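Local coordinates for putative tryptophan halogenase (Xanthomonas campestris pv. campestris, PDB 6Y1W), which probably uses FAD to halogenate an aromatic substrate, as a member of the flavin-dependent tryptophan halogenase family, at residues H103-T111 against N443-Q452. Residues are numbered along the deposited sequence; the frame is centred on the assembly and turned at random.
Sequences HYIHSFGHT and NSWIQVMLGQ. With BUD ((2S,3S)-butane-2,3-diol), chain H.
A diol-occupied pocket, probably the substrate site of this halogenase, is lined in part by this contact, where H106 and S444 meet: H106 NE2 and S444 OG share a 2.7 Å hydrogen bond at the ring edge, and the same OG is hydrogen-bonded to butanediol O2. E347, predicted to bind tryptophan, takes H106 ND1, so the ring's rotation is fixed. CG2 of V448 covers one face of this imidazole, 3.9 Å from its centroid.

Here strand 103-107, at the edge of a mixed sheet within this chain, runs antiparallel to helix 443-451 (174°), and Q447 bridges the two with an extended side chain. Its OE1 accepts from S107 N (2.7 Å), in the carbonyl plane on a lone pair, while both N-H groups of NE2 are used nearly in the amide plane, toward S107 OG and T111 OG1. With three bonds the buried amide cannot easily flip. T111 OG1 in turn donates to N443 OD1 (2.9 Å), and a water joins N443 ND2, S107 O and S444 OG.

With CG set between the backbone N and the carbonyl carbon (chi1 72°), the Y104 ring is laid against G451 CA, 3.8 Å from its centroid, and its OH donates to Q452 OE1 (2.7 Å), an oxygen shared with H395.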
ATOM      1  N   HIS A 103      -3.449  27.854 -16.102  1.00 15.73           N
ATOM      2  CA  HIS A 103      -4.219  27.301 -14.992  1.00 15.97           C
ATOM      3  C   HIS A 103      -4.550  25.841 -15.250  1.00 17.11           C
ATOM      4  O   HIS A 103      -4.518  25.367 -16.380  1.00 17.64           O
ATOM      5  CB  HIS A 103      -5.523  28.095 -14.811  1.00 16.40           C
ATOM      6  CG  HIS A 103      -5.320  29.567 -14.867  1.00 18.53           C
ATOM      7  ND1 HIS A 103      -4.344  30.208 -14.128  1.00 15.80           N
ATOM      8  CD2 HIS A 103      -5.910  30.522 -15.624  1.00 21.57           C
ATOM      9  CE1 HIS A 103      -4.393  31.506 -14.373  1.00 17.84           C
ATOM     10  NE2 HIS A 103      -5.325  31.720 -15.288  1.00 23.97           N
ATOM     11  N   TYR A 104      -4.875  25.119 -14.182  1.00 14.39           N
ATOM     12  CA  TYR A 104      -5.377  23.752 -14.325  1.00 11.77           C
ATOM     13  C   TYR A 104      -6.133  23.412 -13.048  1.00 11.18           C
ATOM     14  O   TYR A 104      -6.125  24.183 -12.086  1.00 15.25           O
ATOM     15  CB  TYR A 104      -4.225  22.727 -14.572  1.00 15.19           C
ATOM     16  CG  TYR A 104      -3.373  22.478 -13.320  1.00 13.96           C
ATOM     17  CD1 TYR A 104      -2.364  23.372 -12.925  1.00 14.38           C
ATOM     18  CD2 TYR A 104      -3.604  21.374 -12.519  1.00 13.13           C
ATOM     19  CE1 TYR A 104      -1.625  23.168 -11.783  1.00 14.00           C
ATOM     20  CE2 TYR A 104      -2.882  21.171 -11.370  1.00 13.29           C
ATOM     21  CZ  TYR A 104      -1.890  22.056 -11.000  1.00 16.25           C
ATOM     22  OH  TYR A 104      -1.156  21.856  -9.833  1.00 14.91           O
ATOM     23  N   ILE A 105      -6.777  22.244 -13.049  1.00 11.78           N
ATOM     24  CA  ILE A 105      -7.508  21.750 -11.873  1.00 13.75           C
ATOM     25  C   ILE A 105      -6.902  20.428 -11.421  1.00 13.29           C
ATOM     26  O   ILE A 105      -6.650  19.528 -12.242  1.00 15.65           O
ATOM     27  CB  ILE A 105      -9.014  21.572 -12.179  1.00 12.90           C
ATOM     28  CG1 ILE A 105      -9.645  22.940 -12.463  1.00 15.82           C
ATOM     29  CG2 ILE A 105      -9.760  20.890 -11.007  1.00 14.27           C
ATOM     30  CD1 ILE A 105     -11.031  22.787 -13.143  1.00 18.09           C
ATOM     31  N   HIS A 106      -6.707  20.308 -10.098  1.00 12.70           N
ATOM     32  CA  HIS A 106      -6.347  19.059  -9.446  1.00 13.47           C
ATOM     33  C   HIS A 106      -7.622  18.563  -8.781  1.00 12.24           C
ATOM     34  O   HIS A 106      -8.018  19.084  -7.734  1.00 15.89           O
ATOM     35  CB  HIS A 106      -5.254  19.285  -8.410  1.00 14.45           C
ATOM     36  CG  HIS A 106      -4.904  18.059  -7.629  1.00 13.73           C
ATOM     37  ND1 HIS A 106      -4.174  18.112  -6.461  1.00 13.51           N
ATOM     38  CD2 HIS A 106      -5.219  16.758  -7.831  1.00 14.23           C
ATOM     39  CE1 HIS A 106      -4.038  16.885  -5.983  1.00 15.73           C
ATOM     40  NE2 HIS A 106      -4.674  16.049  -6.783  1.00 13.59           N
ATOM     41  N   SER A 107      -8.233  17.537  -9.361  1.00 11.92           N
ATOM     42  CA  SER A 107      -9.523  17.066  -8.862  1.00 13.40           C
ATOM     43  C   SER A 107      -9.345  15.751  -8.133  1.00 14.53           C
ATOM     44  O   SER A 107      -8.307  15.092  -8.229  1.00 14.20           O
ATOM     45  CB  SER A 107     -10.531  16.891 -10.010  1.00 14.83           C
ATOM     46  OG  SER A 107     -10.212  15.752 -10.801  1.00 15.88           O
ATOM     47  N   PHE A 108     -10.394  15.356  -7.414  1.00 13.45           N
ATOM     48  CA  PHE A 108     -10.503  13.984  -6.949  1.00 13.79           C
ATOM     49  C   PHE A 108     -10.856  13.079  -8.121  1.00 15.82           C
ATOM     50  O   PHE A 108     -10.950  13.515  -9.275  1.00 17.73           O
ATOM     51  CB  PHE A 108     -11.545  13.885  -5.831  1.00 14.63           C
ATOM     52  CG  PHE A 108     -11.293  14.837  -4.687  1.00 14.51           C
ATOM     53  CD1 PHE A 108     -10.013  14.978  -4.154  1.00 14.90           C
ATOM     54  CD2 PHE A 108     -12.337  15.592  -4.158  1.00 13.33           C
ATOM     55  CE1 PHE A 108      -9.783  15.863  -3.092  1.00 14.57           C
ATOM     56  CE2 PHE A 108     -12.108  16.490  -3.115  1.00 15.69           C
ATOM     57  CZ  PHE A 108     -10.854  16.615  -2.573  1.00 14.37           C
ATOM     58  N   GLY A 109     -11.016  11.794  -7.856  1.00 18.04           N
ATOM     59  CA  GLY A 109     -11.410  10.882  -8.922  1.00 18.10           C
ATOM     60  C   GLY A 109     -10.233  10.363  -9.739  1.00 18.35           C
ATOM     61  O   GLY A 109      -9.097  10.333  -9.285  1.00 19.65           O
ATOM     62  N   HIS A 110     -10.534   9.924 -10.962  1.00 18.11           N
ATOM     63  CA  HIS A 110      -9.526   9.321 -11.822  1.00 16.84           C
ATOM     64  C   HIS A 110      -9.794   9.824 -13.225  1.00 16.83           C
ATOM     65  O   HIS A 110     -10.948  10.008 -13.615  1.00 28.38           O
ATOM     66  CB  HIS A 110      -9.576   7.786 -11.803  1.00 23.41           C
ATOM     67  CG  HIS A 110      -8.361   7.132 -12.404  1.00 37.58           C
ATOM     68  ND1 HIS A 110      -7.148   7.049 -11.742  1.00 38.72           N
ATOM     69  CD2 HIS A 110      -8.167   6.554 -13.617  1.00 44.20           C
ATOM     70  CE1 HIS A 110      -6.262   6.444 -12.516  1.00 34.98           C
ATOM     71  NE2 HIS A 110      -6.856   6.133 -13.661  1.00 44.36           N
ATOM     72  N   THR A 111      -8.747  10.081 -13.961  1.00 17.46           N
ATOM     73  CA  THR A 111      -8.932  10.592 -15.318  1.00 14.46           C
ATOM     74  C   THR A 111      -8.912   9.413 -16.270  1.00 17.89           C
ATOM     75  O   THR A 111      -7.947   8.647 -16.276  1.00 18.73           O
ATOM     76  CB  THR A 111      -7.828  11.580 -15.663  1.00 15.21           C
ATOM     77  OG1 THR A 111      -7.849  12.613 -14.678  1.00 18.76           O
ATOM     78  CG2 THR A 111      -8.104  12.217 -17.087  1.00 15.49           C
ATOM     79  N   ASN A 443      -3.544   9.520  -9.863  1.00 17.52           N
ATOM     80  CA  ASN A 443      -4.242  10.601 -10.565  1.00 18.09           C
ATOM     81  C   ASN A 443      -3.716  11.975 -10.144  1.00 16.22           C
ATOM     82  O   ASN A 443      -3.657  12.911 -10.967  1.00 16.40           O
ATOM     83  CB  ASN A 443      -5.756  10.530 -10.285  1.00 19.77           C
ATOM     84  CG  ASN A 443      -6.537  11.629 -11.027  1.00 20.90           C
ATOM     85  OD1 ASN A 443      -6.639  11.584 -12.230  1.00 24.05           O
ATOM     86  ND2 ASN A 443      -7.074  12.592 -10.301  1.00 26.38           N
ATOM     87  N   SER A 444      -3.407  12.127  -8.855  1.00 15.11           N
ATOM     88  CA  SER A 444      -2.953  13.414  -8.327  1.00 14.50           C
ATOM     89  C   SER A 444      -1.579  13.767  -8.872  1.00 15.23           C
ATOM     90  O   SER A 444      -1.366  14.891  -9.348  1.00 15.53           O
ATOM     91  CB  SER A 444      -2.894  13.364  -6.799  1.00 16.98           C
ATOM     92  OG  SER A 444      -4.211  13.412  -6.265  1.00 16.71           O
ATOM     93  N   TRP A 445      -0.634  12.812  -8.804  1.00 14.52           N
ATOM     94  CA  TRP A 445       0.701  13.031  -9.375  1.00 14.45           C
ATOM     95  C   TRP A 445       0.601  13.408 -10.857  1.00 16.29           C
ATOM     96  O   TRP A 445       1.299  14.327 -11.326  1.00 16.24           O
ATOM     97  CB  TRP A 445       1.561  11.757  -9.230  1.00 16.37           C
ATOM     98  CG  TRP A 445       2.074  11.515  -7.857  1.00 14.74           C
ATOM     99  CD1 TRP A 445       1.602  10.586  -6.961  1.00 19.95           C
ATOM    100  CD2 TRP A 445       3.174  12.176  -7.207  1.00 14.27           C
ATOM    101  NE1 TRP A 445       2.331  10.636  -5.807  1.00 21.04           N
ATOM    102  CE2 TRP A 445       3.291  11.611  -5.916  1.00 21.17           C
ATOM    103  CE3 TRP A 445       4.058  13.193  -7.591  1.00 16.77           C
ATOM    104  CZ2 TRP A 445       4.272  12.020  -4.999  1.00 20.74           C
ATOM    105  CZ3 TRP A 445       5.029  13.614  -6.676  1.00 17.54           C
ATOM    106  CH2 TRP A 445       5.130  13.022  -5.392  1.00 19.69           C
ATOM    107  N   ILE A 446      -0.261  12.706 -11.608  1.00 15.78           N
ATOM    108  CA  ILE A 446      -0.389  12.971 -13.042  1.00 16.27           C
ATOM    109  C   ILE A 446      -0.996  14.344 -13.278  1.00 18.35           C
ATOM    110  O   ILE A 446      -0.453  15.151 -14.030  1.00 15.81           O
ATOM    111  CB  ILE A 446      -1.237  11.888 -13.738  1.00 14.48           C
ATOM    112  CG1 ILE A 446      -0.626  10.502 -13.567  1.00 16.43           C
ATOM    113  CG2 ILE A 446      -1.470  12.238 -15.219  1.00 18.02           C
ATOM    114  CD1 ILE A 446      -1.626   9.396 -13.908  1.00 18.81           C
ATOM    115  N   GLN A 447      -2.124  14.644 -12.628  1.00 14.05           N
ATOM    116  CA  GLN A 447      -2.766  15.934 -12.890  1.00 13.64           C
ATOM    117  C   GLN A 447      -1.848  17.097 -12.523  1.00 14.48           C
ATOM    118  O   GLN A 447      -1.770  18.099 -13.252  1.00 16.61           O
ATOM    119  CB  GLN A 447      -4.093  16.055 -12.141  1.00 14.72           C
ATOM    120  CG  GLN A 447      -5.221  15.170 -12.686  1.00 14.19           C
ATOM    121  CD  GLN A 447      -6.549  15.553 -12.016  1.00 19.21           C
ATOM    122  OE1 GLN A 447      -6.553  16.280 -11.063  1.00 17.89           O
ATOM    123  NE2 GLN A 447      -7.660  15.048 -12.536  1.00 20.27           N
ATOM    124  N   VAL A 448      -1.165  17.009 -11.382  1.00 13.44           N
ATOM    125  CA  VAL A 448      -0.336  18.136 -10.973  1.00 13.19           C
ATOM    126  C   VAL A 448       0.927  18.234 -11.830  1.00 14.51           C
ATOM    127  O   VAL A 448       1.333  19.341 -12.213  1.00 16.45           O
ATOM    128  CB  VAL A 448      -0.018  18.024  -9.477  1.00 12.55           C
ATOM    129  CG1 VAL A 448       0.982  19.052  -9.067  1.00 13.55           C
ATOM    130  CG2 VAL A 448      -1.354  18.234  -8.715  1.00 14.38           C
ATOM    131  N   MET A 449       1.590  17.107 -12.128  1.00 14.93           N
ATOM    132  CA  MET A 449       2.802  17.242 -12.949  1.00 16.19           C
ATOM    133  C   MET A 449       2.469  17.675 -14.376  1.00 17.90           C
ATOM    134  O   MET A 449       3.143  18.563 -14.922  1.00 15.43           O
ATOM    135  CB  MET A 449       3.631  15.961 -12.936  1.00 16.83           C
ATOM    136  CG  MET A 449       4.277  15.814 -11.570  1.00 15.84           C
ATOM    137  SD  MET A 449       5.580  14.538 -11.535  1.00 17.45           S
ATOM    138  CE  MET A 449       4.584  13.060 -11.532  1.00 16.47           C
ATOM    139  N   LEU A 450       1.415  17.115 -14.994  1.00 14.94           N
ATOM    140  CA  LEU A 450       1.050  17.609 -16.323  1.00 14.70           C
ATOM    141  C   LEU A 450       0.604  19.063 -16.244  1.00 16.70           C
ATOM    142  O   LEU A 450       0.970  19.891 -17.106  1.00 17.45           O
ATOM    143  CB  LEU A 450      -0.088  16.771 -16.903  1.00 21.67           C
ATOM    144  CG  LEU A 450       0.217  15.458 -17.584  1.00 25.35           C
ATOM    145  CD1 LEU A 450      -1.119  14.814 -18.000  1.00 23.22           C
ATOM    146  CD2 LEU A 450       1.115  15.712 -18.803  1.00 20.61           C
ATOM    147  N   GLY A 451      -0.215  19.383 -15.234  1.00 14.19           N
ATOM    148  CA  GLY A 451      -0.738  20.739 -15.109  1.00 15.13           C
ATOM    149  C   GLY A 451       0.322  21.799 -14.910  1.00 16.60           C
ATOM    150  O   GLY A 451       0.161  22.943 -15.360  1.00 16.58           O
ATOM    151  N   GLN A 452       1.405  21.457 -14.213  1.00 15.11           N
ATOM    152  CA  GLN A 452       2.483  22.383 -13.940  1.00 11.80           C
ATOM    153  C   GLN A 452       3.644  22.233 -14.924  1.00 14.52           C
ATOM    154  O   GLN A 452       4.709  22.812 -14.701  1.00 18.96           O
ATOM    155  CB  GLN A 452       2.936  22.257 -12.494  1.00 18.94           C
ATOM    156  CG  GLN A 452       1.723  22.574 -11.581  1.00 15.56           C
ATOM    157  CD  GLN A 452       2.019  23.149 -10.216  1.00 13.71           C
ATOM    158  OE1 GLN A 452       1.100  23.225  -9.398  1.00 15.30           O
ATOM    159  NE2 GLN A 452       3.246  23.622  -9.975  1.00 13.91           N
TER
HETATM  160  C1  BUD H 606      -6.845  13.775  -1.589  0.92 20.64           C
HETATM  161  O1  BUD H 606      -5.596  14.678  -3.395  0.92 21.01           O
HETATM  162  C2  BUD H 606      -5.701  13.538  -2.576  0.92 26.31           C
HETATM  163  O2  BUD H 606      -4.936  11.968  -4.308  0.92 23.44           O
HETATM  164  C3  BUD H 606      -6.001  12.301  -3.430  0.92 24.67           C
HETATM  165  C4  BUD H 606      -6.270  11.113  -2.499  0.92 25.63           C
HETATM  166  O   HOH W   1      -6.740  12.723  -7.584  1.00 32.01           O
HETATM  167  O   HOH W   2      -5.351   7.352  -9.194  1.00 23.10           O